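Local coordinates for protein N5-carboxyaminoimidazole ribonucleotide synthetase (PDB 3QFF) that probably uses ATP and bicarbonate to carboxylate aminoimidazole ribonucleotide at N5 in purine biosynthesis, and is seen here with ADP bound, at residues A[13-19]-A[37-43]. Numbering follows the deposited sequence.
Sequences PGKTIGI and GYKIAVL
The Y38 ring is held between P13 and I17 where two parallel strands begin, a worked example of how the residue before a strand can pack over its parallel neighbour. Y38 CB starts 3.8 Å from K15 O. With CG beside the backbone N (chi1 -70°), the ring stands so that I17 CD1 and P13 CA make CH-pi contacts on opposite faces, each offset toward the rim, the first 4.0 Å from the Y38 centroid. Y38 CD1 brings the ring edge to 3.5 Å from K15 O. Farther out, CE1 and CZ lie against P13 N and CA, and Y38 OH lies 3.4 Å from P13 CD and hydrogen-bonds to I11 O; helix 294-303 also touches the ring. K15 O accepts a hydrogen bond from K39 N, the first of five backbone bonds; I17 and A41 each give and take one, and L43 N closes the series on I19 O. On the sheet face of T16, its OG1 lies along the aliphatic chain of K39, 3.5 Å from CD; on the I17 face, I40 CD1 packs against I17 CB at 4.1 Å. Helix 24-35 links these strands of the Rossmann-like preATP-grasp domain. Backbone N-H and C=O groups thus set the register, while CH-pi contacts and the hydroxyl's bond hold the ring.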
loop_
_atom_site.group_PDB
_atom_site.type_symbol
_atom_site.label_atom_id
_atom_site.label_comp_id
_atom_site.label_asym_id
_atom_site.label_seq_id
_atom_site.Cartn_x
_atom_site.Cartn_y
_atom_site.Cartn_z
ATOM N N PRO A 13 14.991 -7.990 -3.478
ATOM C CA PRO A 13 14.659 -7.338 -2.206
ATOM C C PRO A 13 15.882 -7.239 -1.312
ATOM O O PRO A 13 16.674 -8.185 -1.251
ATOM C CB PRO A 13 13.646 -8.289 -1.604
ATOM C CG PRO A 13 12.880 -8.791 -2.836
ATOM C CD PRO A 13 13.947 -8.950 -3.895
ATOM N N GLY A 14 16.058 -6.085 -0.665
ATOM C CA GLY A 14 17.212 -5.865 0.197
ATOM C C GLY A 14 18.203 -4.909 -0.441
ATOM O O GLY A 14 18.964 -4.250 0.257
ATOM N N LYS A 15 18.183 -4.820 -1.770
ATOM C CA LYS A 15 19.039 -3.868 -2.482
ATOM C C LYS A 15 18.447 -2.464 -2.401
ATOM O O LYS A 15 17.301 -2.292 -1.982
ATOM C CB LYS A 15 19.205 -4.274 -3.952
ATOM C CG LYS A 15 19.847 -5.642 -4.187
ATOM C CD LYS A 15 21.339 -5.660 -3.837
ATOM C CE LYS A 15 22.028 -6.866 -4.478
ATOM N NZ LYS A 15 21.366 -8.128 -4.022
ATOM N N THR A 16 19.224 -1.477 -2.843
ATOM C CA THR A 16 18.832 -0.073 -2.811
ATOM C C THR A 16 18.350 0.396 -4.181
ATOM O O THR A 16 19.057 0.259 -5.201
ATOM C CB THR A 16 20.014 0.834 -2.355
ATOM O OG1 THR A 16 20.499 0.389 -1.082
ATOM C CG2 THR A 16 19.600 2.304 -2.268
ATOM N N ILE A 17 17.153 0.962 -4.187
ATOM C CA ILE A 17 16.654 1.668 -5.344
ATOM C C ILE A 17 16.871 3.169 -5.153
ATOM O O ILE A 17 16.414 3.764 -4.156
ATOM C CB ILE A 17 15.158 1.365 -5.595
ATOM C CG1 ILE A 17 14.954 -0.147 -5.781
ATOM C CG2 ILE A 17 14.665 2.171 -6.802
ATOM C CD1 ILE A 17 13.491 -0.589 -5.772
ATOM N N GLY A 18 17.565 3.763 -6.114
ATOM C CA GLY A 18 17.839 5.191 -6.133
ATOM C C GLY A 18 16.897 5.922 -7.067
ATOM O O GLY A 18 16.718 5.531 -8.228
ATOM N N ILE A 19 16.309 6.998 -6.561
ATOM C CA ILE A 19 15.309 7.753 -7.302
ATOM C C ILE A 19 15.784 9.193 -7.529
ATOM O O ILE A 19 16.158 9.896 -6.581
ATOM C CB ILE A 19 13.944 7.767 -6.556
ATOM C CG1 ILE A 19 13.474 6.326 -6.263
ATOM C CG2 ILE A 19 12.902 8.575 -7.366
ATOM C CD1 ILE A 19 12.198 6.214 -5.409
ATOM N N GLY A 37 10.625 -4.785 0.759
ATOM C CA GLY A 37 11.882 -4.877 1.482
ATOM C C GLY A 37 13.077 -4.261 0.779
ATOM O O GLY A 37 14.209 -4.648 1.059
ATOM N N TYR A 38 12.830 -3.328 -0.145
ATOM C CA TYR A 38 13.906 -2.543 -0.753
ATOM C C TYR A 38 14.312 -1.364 0.126
ATOM O O TYR A 38 13.504 -0.826 0.892
ATOM C CB TYR A 38 13.515 -2.041 -2.153
ATOM C CG TYR A 38 13.443 -3.146 -3.158
ATOM C CD1 TYR A 38 14.596 -3.623 -3.781
ATOM C CD2 TYR A 38 12.220 -3.753 -3.464
ATOM C CE1 TYR A 38 14.539 -4.658 -4.694
ATOM C CE2 TYR A 38 12.151 -4.802 -4.384
ATOM C CZ TYR A 38 13.309 -5.247 -4.995
ATOM O OH TYR A 38 13.230 -6.282 -5.898
ATOM N N LYS A 39 15.579 -0.980 0.008
ATOM C CA LYS A 39 16.103 0.243 0.610
ATOM C C LYS A 39 16.002 1.347 -0.444
ATOM O O LYS A 39 16.039 1.065 -1.638
ATOM C CB LYS A 39 17.559 -0.001 1.047
ATOM C CG LYS A 39 18.289 1.220 1.600
ATOM C CD LYS A 39 19.616 0.804 2.285
ATOM C CE LYS A 39 20.460 2.037 2.654
ATOM N NZ LYS A 39 21.715 1.667 3.392
ATOM N N ILE A 40 15.850 2.594 -0.009
ATOM C CA ILE A 40 15.614 3.702 -0.923
ATOM C C ILE A 40 16.616 4.841 -0.728
ATOM O O ILE A 40 16.828 5.310 0.400
ATOM C CB ILE A 40 14.170 4.284 -0.758
ATOM C CG1 ILE A 40 13.102 3.192 -0.964
ATOM C CG2 ILE A 40 13.940 5.513 -1.694
ATOM C CD1 ILE A 40 13.049 2.601 -2.362
ATOM N N ALA A 41 17.228 5.273 -1.831
ATOM C CA ALA A 41 18.013 6.518 -1.853
ATOM C C ALA A 41 17.339 7.505 -2.796
ATOM O O ALA A 41 16.850 7.114 -3.858
ATOM C CB ALA A 41 19.459 6.238 -2.289
ATOM N N VAL A 42 17.297 8.779 -2.422
ATOM C CA VAL A 42 16.681 9.794 -3.279
ATOM C C VAL A 42 17.612 10.994 -3.436
ATOM O O VAL A 42 18.326 11.365 -2.502
ATOM C CB VAL A 42 15.273 10.243 -2.742
ATOM C CG1 VAL A 42 15.349 10.717 -1.291
ATOM C CG2 VAL A 42 14.643 11.340 -3.627
ATOM N N LEU A 43 17.606 11.581 -4.629
ATOM C CA LEU A 43 18.257 12.871 -4.883
ATOM C C LEU A 43 17.214 13.910 -5.281
ATOM O O LEU A 43 16.375 13.657 -6.154
ATOM C CB LEU A 43 19.325 12.736 -5.970
ATOM C CG LEU A 43 20.149 13.955 -6.417
ATOM C CD1 LEU A 43 21.400 13.466 -7.104
ATOM C CD2 LEU A 43 19.375 14.882 -7.357
#